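Local coordinates for hypothetical protein BSU32300 (Bacillus subtilis subsp. subtilis str. 168, PDB 1YLM), which is probably the RNase toxin of a putative type VII toxin-antitoxin system, probably neutralised by its cognate antitoxin YutD, at residues A[1-5]-A[58-62]; A[13-17]-A[125-130]; A[45-50]-A[92-96]. All blocks are in the same frame, centred on the assembly; numbering follows the deposited sequence.

Interaction 1 (A[1-5]-A[58-62]); sequences MYFVD and DGFIM
Tyr2 lies against Gly59 and Phe60 along its side chain. CB meets Gly59 O at 3.6 Å. CG then comes over Phe60 CD2, and CD1 is near both Gly59 O and Phe60 CA. CD2 is 3.7 Å from Phe60 CD2, while CE1, on the other flank of the ring, approaches Phe60 O. CE2, last to find a partner across the contact, still meets Phe60 CD2. The two rings form an edge-to-face pair, with centroids 5.1 Å apart and planes at 62°: the edge of Phe60, through CD2, points at the centre of one Tyr2 face, and Met1 CG lies over the opposite face. The Phe60 ring in turn offers a face to Val4, whose CG2 makes a CH-pi contact 3.9 Å from the ring centroid and 15° off the normal. CG2 reaches it because CG1 stands anti to the backbone N (chi1 -177°). The backbones approach at Gly59, where CA makes a CA-H...O contact of 3.4 Å with Phe3 O. A water bridges Phe3 N (2.8 Å) and Gly59 O. Tyr132, of helix 119-137, meets Phe60 edge-to-face. This edge-to-face pair and CH-pi contact pack an extended N-terminal segment across the C-terminal end of helix 32-59.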
loop_
_atom_site.group_PDB
_atom_site.type_symbol
_atom_site.label_atom_id
_atom_site.label_comp_id
_atom_site.label_asym_id
_atom_site.label_seq_id
_atom_site.Cartn_x
_atom_site.Cartn_y
_atom_site.Cartn_z
HETATM N N MSE A 1 -18.537 29.781 1.011
HETATM C CA MSE A 1 -19.216 28.723 1.829
HETATM C C MSE A 1 -18.489 27.362 1.838
HETATM O O MSE A 1 -18.131 26.840 2.907
HETATM C CB MSE A 1 -20.674 28.563 1.370
HETATM C CG MSE A 1 -21.499 27.665 2.257
HETATM SE SE MSE A 1 -21.282 28.077 3.990
HETATM C CE MSE A 1 -21.388 26.447 4.702
ATOM N N TYR A 2 -18.307 26.771 0.654
ATOM C CA TYR A 2 -17.565 25.515 0.531
ATOM C C TYR A 2 -16.191 25.764 -0.067
ATOM O O TYR A 2 -16.070 26.391 -1.126
ATOM C CB TYR A 2 -18.293 24.537 -0.378
ATOM C CG TYR A 2 -19.680 24.186 0.063
ATOM C CD1 TYR A 2 -19.921 23.681 1.344
ATOM C CD2 TYR A 2 -20.750 24.316 -0.811
ATOM C CE1 TYR A 2 -21.211 23.348 1.758
ATOM C CE2 TYR A 2 -22.048 23.971 -0.415
ATOM C CZ TYR A 2 -22.269 23.503 0.871
ATOM O OH TYR A 2 -23.547 23.157 1.270
ATOM N N PHE A 3 -15.179 25.263 0.623
ATOM C CA PHE A 3 -13.806 25.274 0.135
ATOM C C PHE A 3 -13.415 23.821 -0.123
ATOM O O PHE A 3 -13.111 23.055 0.801
ATOM C CB PHE A 3 -12.867 25.949 1.134
ATOM C CG PHE A 3 -13.255 27.380 1.456
ATOM C CD1 PHE A 3 -14.170 27.655 2.477
ATOM C CD2 PHE A 3 -12.724 28.447 0.727
ATOM C CE1 PHE A 3 -14.545 28.978 2.777
ATOM C CE2 PHE A 3 -13.094 29.776 1.013
ATOM C CZ PHE A 3 -14.012 30.034 2.043
ATOM N N VAL A 4 -13.463 23.458 -1.394
ATOM C CA VAL A 4 -13.279 22.086 -1.830
ATOM C C VAL A 4 -11.931 21.981 -2.539
ATOM O O VAL A 4 -11.615 22.812 -3.397
ATOM C CB VAL A 4 -14.457 21.643 -2.759
ATOM C CG1 VAL A 4 -14.337 20.164 -3.173
ATOM C CG2 VAL A 4 -15.810 21.881 -2.062
ATOM N N ASP A 5 -11.135 20.969 -2.186
ATOM C CA ASP A 5 -9.841 20.761 -2.845
ATOM C C ASP A 5 -10.044 20.128 -4.227
ATOM O O ASP A 5 -9.731 18.959 -4.481
ATOM C CB ASP A 5 -8.875 19.967 -1.974
ATOM C CG ASP A 5 -7.419 20.071 -2.464
ATOM O OD1 ASP A 5 -7.156 20.508 -3.622
ATOM O OD2 ASP A 5 -6.535 19.694 -1.683
ATOM N N ASP A 58 -14.926 16.694 3.811
ATOM C CA ASP A 58 -14.280 17.867 4.407
ATOM C C ASP A 58 -14.696 19.162 3.701
ATOM O O ASP A 58 -15.059 20.139 4.367
ATOM C CB ASP A 58 -12.756 17.740 4.392
ATOM C CG ASP A 58 -12.242 16.609 5.288
ATOM O OD1 ASP A 58 -13.021 16.024 6.085
ATOM O OD2 ASP A 58 -11.041 16.296 5.178
ATOM N N GLY A 59 -14.655 19.167 2.370
ATOM C CA GLY A 59 -14.992 20.365 1.580
ATOM C C GLY A 59 -16.449 20.806 1.692
ATOM O O GLY A 59 -16.742 22.018 1.756
ATOM N N PHE A 60 -17.367 19.829 1.706
ATOM C CA PHE A 60 -18.811 20.100 1.709
ATOM C C PHE A 60 -19.461 20.009 3.085
ATOM O O PHE A 60 -20.671 19.955 3.159
ATOM C CB PHE A 60 -19.553 19.186 0.732
ATOM C CG PHE A 60 -19.327 19.545 -0.719
ATOM C CD1 PHE A 60 -18.518 18.745 -1.518
ATOM C CD2 PHE A 60 -19.919 20.689 -1.274
ATOM C CE1 PHE A 60 -18.294 19.057 -2.851
ATOM C CE2 PHE A 60 -19.703 21.028 -2.614
ATOM C CZ PHE A 60 -18.897 20.204 -3.413
ATOM N N ILE A 61 -18.656 20.019 4.147
ATOM C CA ILE A 61 -19.159 19.973 5.545
ATOM C C ILE A 61 -20.178 18.859 5.721
ATOM O O ILE A 61 -21.285 19.077 6.232
ATOM C CB ILE A 61 -19.818 21.317 6.019
ATOM C CG1 ILE A 61 -19.154 22.510 5.348
ATOM C CG2 ILE A 61 -19.781 21.422 7.567
ATOM C CD1 ILE A 61 -19.806 23.852 5.696
HETATM N N MSE A 62 -19.802 17.662 5.283
HETATM C CA MSE A 62 -20.636 16.490 5.500
HETATM C C MSE A 62 -20.318 15.923 6.877
HETATM O O MSE A 62 -19.332 16.314 7.514
HETATM C CB MSE A 62 -20.373 15.442 4.410
HETATM C CG MSE A 62 -20.674 15.918 2.984
HETATM SE SE MSE A 62 -20.277 14.682 1.684
HETATM C CE MSE A 62 -20.816 15.548 0.245
HETATM O O HOH W 1 -15.667 23.935 3.014
#

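Interaction 2 (A[13-17]-A[125-130])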
loop_
_atom_site.group_PDB
_atom_site.type_symbol
_atom_site.label_atom_id
_atom_site.label_comp_id
_atom_site.label_asym_id
_atom_site.label_seq_id
_atom_site.Cartn_x
_atom_site.Cartn_y
_atom_site.Cartn_z
ATOM N N LEU A 13 -9.195 11.538 -9.513
ATOM C CA LEU A 13 -10.161 10.878 -10.405
ATOM C C LEU A 13 -9.542 10.446 -11.736
ATOM O O LEU A 13 -9.821 9.360 -12.230
ATOM C CB LEU A 13 -11.386 11.780 -10.654
ATOM C CG LEU A 13 -12.354 12.039 -9.488
ATOM C CD1 LEU A 13 -13.550 12.854 -9.988
ATOM C CD2 LEU A 13 -12.830 10.767 -8.851
ATOM N N GLY A 14 -8.704 11.301 -12.321
ATOM C CA GLY A 14 -7.997 10.943 -13.561
ATOM C C GLY A 14 -7.074 9.749 -13.373
ATOM O O GLY A 14 -7.034 8.845 -14.209
ATOM N N PHE A 15 -6.314 9.770 -12.272
ATOM C CA PHE A 15 -5.420 8.677 -11.910
ATOM C C PHE A 15 -6.210 7.381 -11.753
ATOM O O PHE A 15 -5.840 6.341 -12.309
ATOM C CB PHE A 15 -4.754 9.032 -10.591
ATOM C CG PHE A 15 -3.704 8.051 -10.139
ATOM C CD1 PHE A 15 -2.387 8.151 -10.615
ATOM C CD2 PHE A 15 -4.018 7.072 -9.192
ATOM C CE1 PHE A 15 -1.399 7.250 -10.161
ATOM C CE2 PHE A 15 -3.037 6.173 -8.739
ATOM C CZ PHE A 15 -1.738 6.267 -9.230
ATOM N N PHE A 16 -7.277 7.449 -10.957
ATOM C CA PHE A 16 -8.237 6.354 -10.786
ATOM C C PHE A 16 -8.691 5.752 -12.120
ATOM O O PHE A 16 -8.639 4.531 -12.321
ATOM C CB PHE A 16 -9.441 6.881 -9.989
ATOM C CG PHE A 16 -10.553 5.869 -9.793
ATOM C CD1 PHE A 16 -10.562 5.027 -8.678
ATOM C CD2 PHE A 16 -11.611 5.802 -10.696
ATOM C CE1 PHE A 16 -11.604 4.098 -8.477
ATOM C CE2 PHE A 16 -12.654 4.878 -10.509
ATOM C CZ PHE A 16 -12.649 4.029 -9.394
ATOM N N GLU A 17 -9.147 6.602 -13.031
ATOM C CA GLU A 17 -9.638 6.137 -14.317
ATOM C C GLU A 17 -8.542 5.412 -15.123
ATOM O O GLU A 17 -8.793 4.371 -15.749
ATOM C CB GLU A 17 -10.252 7.310 -15.082
ATOM C CG GLU A 17 -11.655 7.665 -14.534
ATOM C CD GLU A 17 -12.296 8.867 -15.225
ATOM O OE1 GLU A 17 -11.575 9.836 -15.531
ATOM O OE2 GLU A 17 -13.538 8.842 -15.420
ATOM N N PHE A 125 -18.077 5.855 -10.463
ATOM C CA PHE A 125 -17.669 6.672 -9.306
ATOM C C PHE A 125 -17.149 8.079 -9.691
ATOM O O PHE A 125 -17.620 9.076 -9.134
ATOM C CB PHE A 125 -16.670 5.917 -8.416
ATOM C CG PHE A 125 -16.211 6.701 -7.203
ATOM C CD1 PHE A 125 -17.053 6.856 -6.088
ATOM C CD2 PHE A 125 -14.958 7.294 -7.175
ATOM C CE1 PHE A 125 -16.640 7.593 -4.979
ATOM C CE2 PHE A 125 -14.523 8.012 -6.055
ATOM C CZ PHE A 125 -15.360 8.163 -4.963
ATOM N N PRO A 126 -16.187 8.168 -10.641
ATOM C CA PRO A 126 -15.730 9.504 -11.079
ATOM C C PRO A 126 -16.859 10.365 -11.653
ATOM O O PRO A 126 -16.893 11.574 -11.416
ATOM C CB PRO A 126 -14.696 9.194 -12.184
ATOM C CG PRO A 126 -14.282 7.796 -11.968
ATOM C CD PRO A 126 -15.446 7.086 -11.324
ATOM N N LYS A 127 -17.762 9.753 -12.413
ATOM C CA LYS A 127 -18.916 10.469 -12.956
ATOM C C LYS A 127 -19.785 11.078 -11.839
ATOM O O LYS A 127 -20.169 12.247 -11.919
ATOM C CB LYS A 127 -19.769 9.546 -13.832
ATOM C CG LYS A 127 -19.010 8.874 -14.980
ATOM C CD LYS A 127 -19.940 7.945 -15.802
ATOM C CE LYS A 127 -21.215 8.690 -16.258
ATOM N NZ LYS A 127 -21.814 8.115 -17.526
ATOM N N ARG A 128 -20.104 10.283 -10.822
ATOM C CA ARG A 128 -20.875 10.758 -9.664
ATOM C C ARG A 128 -20.187 11.937 -8.987
ATOM O O ARG A 128 -20.829 12.947 -8.678
ATOM C CB ARG A 128 -21.053 9.644 -8.618
ATOM C CG ARG A 128 -21.805 8.424 -9.116
ATOM C CD ARG A 128 -23.303 8.627 -9.235
ATOM N NE ARG A 128 -23.900 7.413 -9.805
ATOM C CZ ARG A 128 -24.096 7.203 -11.106
ATOM N NH1 ARG A 128 -23.795 8.142 -12.002
ATOM N NH2 ARG A 128 -24.616 6.049 -11.519
ATOM N N ILE A 129 -18.887 11.801 -8.734
ATOM C CA ILE A 129 -18.135 12.884 -8.098
ATOM C C ILE A 129 -18.148 14.167 -8.944
ATOM O O ILE A 129 -18.383 15.260 -8.419
ATOM C CB ILE A 129 -16.670 12.502 -7.783
ATOM C CG1 ILE A 129 -16.584 11.276 -6.841
ATOM C CG2 ILE A 129 -15.952 13.686 -7.162
ATOM C CD1 ILE A 129 -17.299 11.433 -5.470
ATOM N N ARG A 130 -17.868 14.030 -10.233
ATOM C CA ARG A 130 -17.836 15.189 -11.115
ATOM C C ARG A 130 -19.182 15.878 -11.231
ATOM O O ARG A 130 -19.211 17.099 -11.239
ATOM C CB ARG A 130 -17.323 14.825 -12.503
ATOM C CG ARG A 130 -15.854 14.513 -12.549
ATOM C CD ARG A 130 -15.504 14.089 -13.958
ATOM N NE ARG A 130 -14.130 13.647 -14.027
ATOM C CZ ARG A 130 -13.749 12.430 -14.388
ATOM N NH1 ARG A 130 -14.637 11.520 -14.787
ATOM N NH2 ARG A 130 -12.460 12.153 -14.390
#
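An antiparallel helix pair within the helical bundle brings Leu13, Phe16 and Glu17 of helix 6-23 against Phe125, Pro126, Ile129 and Arg130 of helix 119-137. The axes of the two short segments are 10.4 Å apart, with their directions at 163°. Leu13 is the knob of a knobs-into-holes contact, seated among Phe125, Pro126, Ile129 and Arg130. Its two methyls divide the hole: CD1 lies 3.8 Å from Ile129 CG2 and equally near Arg130 CG, whereas CD2 turns to Pro126 CA and CB and to the Phe125 ring. CD1 also lies over one face of the Arg130 guanidinium, placing an apolar branch against the flat cation. One turn further on, Phe16 meets the proline ring at about a right angle, with CD2 3.6 Å from Pro126 CG. The backbone N of Pro126 has no bond to the preceding turn, and the helix is kinked there. Glu17 passes Pro126 with CG close to the proline CG and reaches Arg130 from the opposite direction. The guanidinium grips the carboxylate end-on: Arg130 NH2 bonds Glu17 OE1 at 2.7 Å, and Arg130 NH1 bonds Glu17 OE2 at 3.0 Å with a nearly straight N-H...O angle of 173°. Both oxygens lie near the guanidinium plane, but the donors come from above the carboxylate plane, consistent with the 44° between the two groups. An arginine chain extended from CG to NE carries the cation to this bridge. Phe16 also packs on Leu45 and Cys48 of helix 32-59, so the apolar side of the pair faces a third helix. The contact combines a knobs-into-holes fit with a salt bridge at its margin, joining helices 6-23 and 119-137 as an antiparallel pair in the all-helical HepT-like bundle.

Interaction 3 (A[45-50]-A[92-96]); sequences LIECIL and LIAYR
Ile46, Arg96 and Ile93 have the largest areas buried by this contact, and between them they join helix 32-59 to the turn that follows helix 83-93. Ile46 enters with three different surfaces. Its CG1 packs on Leu92 CG at 3.7 Å, CD1 presses against the Leu92 carbonyl oxygen at 3.3 Å and reaches toward Arg96 N, and CG2 lies beside CB and CG of Arg96. This spread follows from its first torsion, -67°, which sets CG1 anti to the carbonyl carbon and CG2 anti to the backbone N. Ile93 contributes its tip: CD1 touches both Leu50 CD2 at 4.0 Å and Ile49 CG2 at 4.1 Å. A type I beta turn from Ile93 to Arg96, with Arg96 N bonded to Ile93 O, redirects the chain and brings Arg96 back across the helix. Its side chain runs extended from CG to NE over Ile46 and Leu50, with CD 3.7 Å from Leu50 CD1. At the end the guanidinium grips Glu47 side-on, using two nitrogens on two oxygens. Arg96 NE bonds Glu47 OE2 at 2.6 Å, on the syn side and 17° out of the carboxylate plane; Arg96 NH2 bonds Glu47 OE1 at 3.1 Å from further above that plane. Both oxygens lie near the guanidinium plane, so the paired bonds fix its rotation. Glu47 is buried and bends at chi2 (-40°) to present its carboxylate. Tyr68 makes a cation-pi contact with Arg96, while Tyr103 of the second subunit packs on Glu47. By similarity Arg96 is the active-site arginine that opens the RX(4)HXY motif, although Gln101 here stands in place of the motif's histidine. Glu47 is probably a second-shell partner that orients it, at the subunit boundary of the probable HepT-type RNase site.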
loop_
_atom_site.group_PDB
_atom_site.type_symbol
_atom_site.label_atom_id
_atom_site.label_comp_id
_atom_site.label_asym_id
_atom_site.label_seq_id
_atom_site.Cartn_x
_atom_site.Cartn_y
_atom_site.Cartn_z
ATOM N N LEU A 45 -7.137 1.849 -6.442
ATOM C CA LEU A 45 -8.577 2.105 -6.616
ATOM C C LEU A 45 -9.222 2.471 -5.269
ATOM O O LEU A 45 -9.933 3.481 -5.151
ATOM C CB LEU A 45 -9.282 0.882 -7.240
ATOM C CG LEU A 45 -8.903 0.489 -8.676
ATOM C CD1 LEU A 45 -9.657 -0.770 -9.112
ATOM C CD2 LEU A 45 -9.140 1.647 -9.648
ATOM N N ILE A 46 -8.944 1.656 -4.254
ATOM C CA ILE A 46 -9.470 1.863 -2.890
ATOM C C ILE A 46 -9.027 3.222 -2.312
ATOM O O ILE A 46 -9.860 3.993 -1.810
ATOM C CB ILE A 46 -9.043 0.702 -1.930
ATOM C CG1 ILE A 46 -9.726 -0.613 -2.358
ATOM C CG2 ILE A 46 -9.407 1.064 -0.477
ATOM C CD1 ILE A 46 -9.171 -1.892 -1.689
ATOM N N GLU A 47 -7.724 3.505 -2.379
ATOM C CA GLU A 47 -7.165 4.751 -1.826
ATOM C C GLU A 47 -7.748 5.994 -2.503
ATOM O O GLU A 47 -8.059 6.976 -1.821
ATOM C CB GLU A 47 -5.636 4.785 -1.913
ATOM C CG GLU A 47 -4.872 3.852 -0.962
ATOM C CD GLU A 47 -5.472 3.773 0.441
ATOM O OE1 GLU A 47 -5.240 4.664 1.307
ATOM O OE2 GLU A 47 -6.172 2.790 0.672
ATOM N N CYS A 48 -7.892 5.941 -3.830
ATOM C CA CYS A 48 -8.501 7.025 -4.591
ATOM C C CYS A 48 -9.942 7.270 -4.134
ATOM O O CYS A 48 -10.353 8.427 -3.994
ATOM C CB CYS A 48 -8.519 6.704 -6.079
ATOM S SG CYS A 48 -6.913 6.839 -6.936
ATOM N N ILE A 49 -10.700 6.195 -3.909
ATOM C CA ILE A 49 -12.088 6.352 -3.444
ATOM C C ILE A 49 -12.116 6.972 -2.051
ATOM O O ILE A 49 -12.875 7.918 -1.802
ATOM C CB ILE A 49 -12.859 5.027 -3.455
ATOM C CG1 ILE A 49 -13.055 4.535 -4.902
ATOM C CG2 ILE A 49 -14.207 5.177 -2.712
ATOM C CD1 ILE A 49 -13.463 3.037 -4.970
ATOM N N LEU A 50 -11.298 6.443 -1.144
ATOM C CA LEU A 50 -11.290 6.940 0.242
ATOM C C LEU A 50 -10.823 8.388 0.335
ATOM O O LEU A 50 -11.415 9.188 1.071
ATOM C CB LEU A 50 -10.410 6.056 1.120
ATOM C CG LEU A 50 -10.924 4.621 1.306
ATOM C CD1 LEU A 50 -9.952 3.809 2.136
ATOM C CD2 LEU A 50 -12.353 4.571 1.901
ATOM N N LEU A 92 -15.408 -3.737 -2.049
ATOM C CA LEU A 92 -14.011 -3.604 -2.479
ATOM C C LEU A 92 -13.160 -3.008 -1.373
ATOM O O LEU A 92 -12.053 -3.485 -1.097
ATOM C CB LEU A 92 -13.863 -2.740 -3.744
ATOM C CG LEU A 92 -12.399 -2.492 -4.176
ATOM C CD1 LEU A 92 -11.636 -3.793 -4.520
ATOM C CD2 LEU A 92 -12.355 -1.529 -5.357
ATOM N N ILE A 93 -13.671 -1.944 -0.747
ATOM C CA ILE A 93 -12.953 -1.270 0.330
ATOM C C ILE A 93 -12.590 -2.226 1.478
ATOM O O ILE A 93 -11.536 -2.093 2.113
ATOM C CB ILE A 93 -13.781 -0.048 0.840
ATOM C CG1 ILE A 93 -13.784 1.055 -0.241
ATOM C CG2 ILE A 93 -13.265 0.454 2.202
ATOM C CD1 ILE A 93 -14.887 2.116 -0.085
ATOM N N ALA A 94 -13.462 -3.197 1.730
ATOM C CA ALA A 94 -13.219 -4.199 2.768
ATOM C C ALA A 94 -11.938 -5.006 2.521
ATOM O O ALA A 94 -11.407 -5.614 3.450
ATOM C CB ALA A 94 -14.434 -5.118 2.904
ATOM N N TYR A 95 -11.429 -4.982 1.282
ATOM C CA TYR A 95 -10.161 -5.659 0.958
ATOM C C TYR A 95 -8.897 -4.874 1.365
ATOM O O TYR A 95 -7.787 -5.399 1.309
ATOM C CB TYR A 95 -10.119 -6.085 -0.530
ATOM C CG TYR A 95 -9.343 -7.369 -0.746
ATOM C CD1 TYR A 95 -9.888 -8.601 -0.384
ATOM C CD2 TYR A 95 -8.048 -7.352 -1.292
ATOM C CE1 TYR A 95 -9.184 -9.783 -0.569
ATOM C CE2 TYR A 95 -7.320 -8.546 -1.461
ATOM C CZ TYR A 95 -7.901 -9.752 -1.102
ATOM O OH TYR A 95 -7.223 -10.951 -1.269
ATOM N N ARG A 96 -9.066 -3.614 1.779
ATOM C CA ARG A 96 -7.935 -2.740 2.074
ATOM C C ARG A 96 -6.998 -3.331 3.119
ATOM O O ARG A 96 -5.796 -3.321 2.931
ATOM C CB ARG A 96 -8.392 -1.354 2.528
ATOM C CG ARG A 96 -7.255 -0.328 2.546
ATOM C CD ARG A 96 -7.713 0.993 3.173
ATOM N NE ARG A 96 -6.648 1.999 3.139
ATOM C CZ ARG A 96 -5.800 2.258 4.130
ATOM N NH1 ARG A 96 -5.862 1.599 5.289
ATOM N NH2 ARG A 96 -4.875 3.200 3.964
#

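In the fold
From the N terminus, segment 1-5 precedes helix 6-23 and meets the end of helix 32-59 in interaction 1, closing a loop of 52 mostly helical residues. Helix 6-23 supplies segment 13-17, whose partner lies on helix 119-137, so interaction 2 closes a loop of 107 residues and crosses interaction 1. Interaction 3, from 45-50 to 92-96, is nested inside that larger loop and also crosses interaction 1, with which it shares helix 32-59. Interactions 2 and 3 touch directly, with Phe16 CE1 3.7 Å from Leu45 CD2, making one continuous core. Interaction 1 stands apart at the bundle's end, its centre about 18 Å from that of interaction 2.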